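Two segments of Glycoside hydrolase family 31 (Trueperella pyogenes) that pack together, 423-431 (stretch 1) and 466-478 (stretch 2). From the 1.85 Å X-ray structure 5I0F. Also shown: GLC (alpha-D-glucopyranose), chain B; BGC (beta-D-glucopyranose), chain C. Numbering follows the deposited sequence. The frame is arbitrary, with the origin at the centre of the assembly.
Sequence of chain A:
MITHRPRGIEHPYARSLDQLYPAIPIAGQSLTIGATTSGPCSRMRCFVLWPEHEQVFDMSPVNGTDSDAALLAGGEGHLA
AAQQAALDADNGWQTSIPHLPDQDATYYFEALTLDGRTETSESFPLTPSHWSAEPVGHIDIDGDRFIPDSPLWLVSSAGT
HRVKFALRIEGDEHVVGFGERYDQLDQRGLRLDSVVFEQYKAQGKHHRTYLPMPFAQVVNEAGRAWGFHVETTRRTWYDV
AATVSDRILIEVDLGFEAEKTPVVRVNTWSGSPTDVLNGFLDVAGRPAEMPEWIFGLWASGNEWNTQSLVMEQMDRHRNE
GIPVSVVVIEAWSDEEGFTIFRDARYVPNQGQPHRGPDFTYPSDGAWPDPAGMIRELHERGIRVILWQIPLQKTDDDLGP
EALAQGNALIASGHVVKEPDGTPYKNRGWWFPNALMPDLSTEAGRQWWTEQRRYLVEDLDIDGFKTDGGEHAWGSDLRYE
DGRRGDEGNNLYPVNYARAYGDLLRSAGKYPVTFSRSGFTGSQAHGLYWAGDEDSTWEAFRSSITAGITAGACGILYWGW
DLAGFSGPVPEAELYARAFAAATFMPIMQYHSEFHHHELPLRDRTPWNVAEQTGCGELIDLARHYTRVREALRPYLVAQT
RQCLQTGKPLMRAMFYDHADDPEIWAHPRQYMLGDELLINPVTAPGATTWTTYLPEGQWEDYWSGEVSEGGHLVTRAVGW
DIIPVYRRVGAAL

Stretch 1, residues 423-431: PYKNRGWWF
Stretch 2 (466-478) TDGGEHAWGSDLR

Two irregular loop segments pack antiparallel, burying 563 Å²: CA atoms pair Y424 with L477 (7.5 Å), R427 with W473 (6.8 Å) and G428 with H471 (6.3 Å). Y424 (chi1 t, 173°; chi2 68°) points toward stretch 2, and its OH donates to H471 O (2.7 Å) while accepting from R427 N (3.2 Å), tying its own loop to the other. L477 (m, t) lays CD1 over the Y424 ring, 4.1 Å from the centroid, a CH-pi contact. It closes a type I turn from G474, whose phi/psi of 141/115° would jam a CB against the preceding carbonyl O, calling for glycine. R427 (m, t, t) extends past W473, R427 CB lying 3.7 Å from W473 CE3, and water 2 links R427 NH2 (2.8 Å) to D476 OD1 (2.7 Å). W473 (m; chi2 -18°) sets one ring face against G428 N, and W473 CH2 meets W429 CZ3 at 3.9 Å. N426 (t; chi2 28°) braces its own loop: OD1 accepts from G428 N (3.0 Å), ND2 donates to F431 O (3.0 Å). Water 1 joins N426 ND2 (3.1 Å) to H471 ND1 (2.8 Å). W430 (t; chi2 42°) brings CE3 4.0 Å from H471 CE1 (H471 chi1 m) and CH2 3.6 Å from D467 OD2, bonded covalently to BGC C1 (1.4 Å). W429 (p; chi2 88°) donates from NE1 to GLC O6 (2.9 Å).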

# COMPACT_ATOMS: atom_id res chain seq x y z
N PRO A 423 5.36 24.80 -2.37
CA PRO A 423 5.25 23.44 -1.82
C PRO A 423 4.01 22.68 -2.27
O PRO A 423 2.91 23.26 -2.35
CB PRO A 423 5.21 23.69 -0.31
CG PRO A 423 5.83 25.05 -0.11
CD PRO A 423 5.36 25.82 -1.30
N TYR A 424 4.17 21.38 -2.51
CA TYR A 424 3.04 20.51 -2.80
C TYR A 424 2.10 20.53 -1.59
O TYR A 424 2.55 20.37 -0.46
CB TYR A 424 3.50 19.07 -3.11
CG TYR A 424 2.35 18.05 -3.25
CD1 TYR A 424 1.45 18.12 -4.32
CD2 TYR A 424 2.16 17.03 -2.29
CE1 TYR A 424 0.41 17.19 -4.47
CE2 TYR A 424 1.11 16.11 -2.42
CZ TYR A 424 0.24 16.19 -3.50
OH TYR A 424 -0.79 15.30 -3.60
N LYS A 425 0.82 20.75 -1.84
CA LYS A 425 -0.22 20.63 -0.81
C LYS A 425 -1.03 19.38 -1.08
O LYS A 425 -1.58 19.22 -2.18
CB LYS A 425 -1.14 21.84 -0.79
CG LYS A 425 -0.43 23.16 -0.60
CD LYS A 425 0.16 23.26 0.80
CE LYS A 425 0.84 24.61 1.03
NZ LYS A 425 0.02 25.78 0.66
N ASN A 426 -1.11 18.48 -0.09
CA ASN A 426 -1.71 17.16 -0.33
C ASN A 426 -3.10 17.25 -0.94
O ASN A 426 -3.96 17.93 -0.41
CB ASN A 426 -1.73 16.34 0.97
CG ASN A 426 -2.36 14.98 0.79
OD1 ASN A 426 -2.33 14.40 -0.30
ND2 ASN A 426 -2.92 14.45 1.87
N ARG A 427 -3.29 16.56 -2.08
CA ARG A 427 -4.55 16.55 -2.83
C ARG A 427 -5.55 15.50 -2.36
O ARG A 427 -6.69 15.50 -2.80
CB ARG A 427 -4.28 16.36 -4.32
CG ARG A 427 -3.50 17.54 -4.92
CD ARG A 427 -3.18 17.29 -6.39
NE ARG A 427 -2.18 18.22 -6.91
CZ ARG A 427 -1.70 18.21 -8.16
NH1 ARG A 427 -2.16 17.33 -9.05
NH2 ARG A 427 -0.78 19.09 -8.52
N GLY A 428 -5.10 14.61 -1.49
CA GLY A 428 -5.90 13.53 -0.99
C GLY A 428 -6.89 13.98 0.06
O GLY A 428 -6.94 15.15 0.47
N TRP A 429 -7.66 13.00 0.51
CA TRP A 429 -8.75 13.22 1.45
C TRP A 429 -8.25 13.17 2.90
O TRP A 429 -8.77 13.87 3.75
CB TRP A 429 -9.88 12.18 1.22
CG TRP A 429 -9.41 10.74 1.27
CD1 TRP A 429 -9.31 9.95 2.38
CD2 TRP A 429 -8.95 9.94 0.16
NE1 TRP A 429 -8.82 8.69 2.03
CE2 TRP A 429 -8.60 8.66 0.68
CE3 TRP A 429 -8.81 10.17 -1.22
CZ2 TRP A 429 -8.11 7.62 -0.13
CZ3 TRP A 429 -8.34 9.11 -2.04
CH2 TRP A 429 -7.99 7.86 -1.48
N TRP A 430 -7.22 12.37 3.17
CA TRP A 430 -6.66 12.22 4.53
C TRP A 430 -5.51 13.20 4.70
O TRP A 430 -4.61 13.22 3.86
CB TRP A 430 -6.17 10.79 4.67
CG TRP A 430 -5.85 10.28 6.05
CD1 TRP A 430 -6.57 10.47 7.20
CD2 TRP A 430 -4.77 9.40 6.38
NE1 TRP A 430 -5.96 9.80 8.24
CE2 TRP A 430 -4.86 9.14 7.77
CE3 TRP A 430 -3.72 8.84 5.65
CZ2 TRP A 430 -3.95 8.32 8.44
CZ3 TRP A 430 -2.82 8.01 6.30
CH2 TRP A 430 -2.93 7.76 7.69
N PHE A 431 -5.52 13.98 5.77
CA PHE A 431 -4.54 15.06 5.99
C PHE A 431 -4.55 16.01 4.78
O PHE A 431 -3.51 16.25 4.17
CB PHE A 431 -3.12 14.52 6.23
CG PHE A 431 -2.90 13.87 7.59
CD1 PHE A 431 -3.55 12.69 7.94
CD2 PHE A 431 -1.98 14.42 8.49
CE1 PHE A 431 -3.33 12.09 9.18
CE2 PHE A 431 -1.75 13.82 9.72
CZ PHE A 431 -2.45 12.67 10.08
N THR A 466 5.38 3.33 10.01
CA THR A 466 5.50 4.32 8.96
C THR A 466 4.29 4.17 8.05
O THR A 466 4.36 3.57 7.00
CB THR A 466 6.84 4.12 8.20
OG1 THR A 466 7.16 2.72 8.14
CG2 THR A 466 7.97 4.82 8.93
N ASP A 467 3.17 4.72 8.51
CA ASP A 467 1.89 4.67 7.82
C ASP A 467 1.84 5.69 6.67
O ASP A 467 2.66 6.61 6.61
CB ASP A 467 0.78 4.96 8.86
CG ASP A 467 -0.61 4.51 8.45
OD1 ASP A 467 -0.81 3.90 7.39
OD2 ASP A 467 -1.55 4.77 9.26
N GLY A 468 0.91 5.51 5.76
CA GLY A 468 0.78 6.38 4.59
C GLY A 468 1.89 6.24 3.55
O GLY A 468 2.45 5.18 3.36
N GLY A 469 2.17 7.33 2.85
CA GLY A 469 3.17 7.37 1.77
C GLY A 469 2.61 7.41 0.35
O GLY A 469 3.39 7.51 -0.61
N GLU A 470 1.28 7.37 0.23
CA GLU A 470 0.58 7.32 -1.08
C GLU A 470 0.09 8.70 -1.53
O GLU A 470 -0.65 8.78 -2.49
CB GLU A 470 -0.63 6.39 -1.03
CG GLU A 470 -0.42 5.08 -0.28
CD GLU A 470 -0.72 5.12 1.22
OE1 GLU A 470 -1.06 6.20 1.78
OE2 GLU A 470 -0.62 4.04 1.86
N HIS A 471 0.54 9.77 -0.90
CA HIS A 471 -0.15 11.06 -0.97
C HIS A 471 0.19 11.93 -2.18
O HIS A 471 -0.53 12.89 -2.49
CB HIS A 471 0.14 11.87 0.31
CG HIS A 471 0.16 11.03 1.55
ND1 HIS A 471 -1.00 10.50 2.09
CD2 HIS A 471 1.18 10.60 2.32
CE1 HIS A 471 -0.69 9.78 3.15
NE2 HIS A 471 0.62 9.83 3.32
N ALA A 472 1.29 11.61 -2.87
CA ALA A 472 1.78 12.48 -3.97
C ALA A 472 1.03 12.17 -5.24
O ALA A 472 1.18 11.07 -5.78
CB ALA A 472 3.26 12.27 -4.20
N TRP A 473 0.23 13.13 -5.72
CA TRP A 473 -0.43 13.04 -7.01
C TRP A 473 0.02 14.24 -7.85
O TRP A 473 -0.06 15.37 -7.40
CB TRP A 473 -1.94 13.09 -6.89
CG TRP A 473 -2.63 12.00 -6.11
CD1 TRP A 473 -2.14 10.76 -5.78
CD2 TRP A 473 -3.96 12.05 -5.61
NE1 TRP A 473 -3.09 10.05 -5.07
CE2 TRP A 473 -4.22 10.83 -4.96
CE3 TRP A 473 -4.96 13.02 -5.64
CZ2 TRP A 473 -5.44 10.56 -4.35
CZ3 TRP A 473 -6.18 12.75 -5.04
CH2 TRP A 473 -6.40 11.53 -4.39
N GLY A 474 0.45 13.98 -9.08
CA GLY A 474 0.86 15.05 -10.00
C GLY A 474 2.07 14.57 -10.77
O GLY A 474 3.13 14.34 -10.19
N SER A 475 1.91 14.41 -12.08
CA SER A 475 3.01 13.93 -12.90
C SER A 475 4.18 14.93 -12.96
O SER A 475 5.31 14.53 -13.23
CB SER A 475 2.49 13.63 -14.33
OG SER A 475 2.21 14.86 -14.99
N ASP A 476 3.91 16.21 -12.69
CA ASP A 476 4.89 17.30 -12.85
C ASP A 476 5.42 17.84 -11.51
O ASP A 476 6.11 18.86 -11.49
CB ASP A 476 4.34 18.44 -13.71
CG ASP A 476 2.89 18.82 -13.37
OD1 ASP A 476 2.23 18.18 -12.47
OD2 ASP A 476 2.39 19.74 -14.06
N LEU A 477 5.13 17.14 -10.41
CA LEU A 477 5.74 17.47 -9.13
C LEU A 477 7.27 17.39 -9.27
O LEU A 477 7.76 16.72 -10.16
CB LEU A 477 5.23 16.54 -8.02
CG LEU A 477 3.72 16.52 -7.73
CD1 LEU A 477 3.46 15.68 -6.48
CD2 LEU A 477 3.12 17.90 -7.59
N ARG A 478 8.01 18.09 -8.41
CA ARG A 478 9.46 18.16 -8.47
C ARG A 478 10.08 17.64 -7.18
O ARG A 478 9.70 18.06 -6.07
CB ARG A 478 9.92 19.61 -8.67
CG ARG A 478 9.33 20.29 -9.89
CD ARG A 478 9.89 21.70 -10.04
NE ARG A 478 9.47 22.37 -11.28
CZ ARG A 478 9.95 22.12 -12.50
NH1 ARG A 478 9.47 22.79 -13.55
NH2 ARG A 478 10.90 21.21 -12.69
C1 GLC B . -9.16 6.18 8.10
C2 GLC B . -8.22 4.99 8.34
C3 GLC B . -6.79 5.36 7.96
C4 GLC B . -6.76 5.81 6.50
C5 GLC B . -7.70 7.01 6.38
C6 GLC B . -7.74 7.59 4.97
O2 GLC B . -8.29 4.59 9.71
O3 GLC B . -5.94 4.21 8.14
O4 GLC B . -5.41 6.13 6.11
O5 GLC B . -9.04 6.65 6.76
O6 GLC B . -8.43 6.72 4.06
C2 BGC C . -3.41 2.91 9.18
C3 BGC C . -4.21 2.42 10.40
C4 BGC C . -4.05 3.42 11.54
C5 BGC C . -4.45 4.83 11.09
C6 BGC C . -4.09 5.83 12.18
C1 BGC C . -2.94 4.38 9.14
O2 BGC C . -3.58 2.22 7.92
O3 BGC C . -3.76 1.11 10.79
O4 BGC C . -4.84 3.02 12.67
O5 BGC C . -3.85 5.25 9.84
O6 BGC C . -4.65 7.11 11.90
O HOH W 1 -3.57 11.46 1.86
O HOH W 2 0.87 19.76 -10.69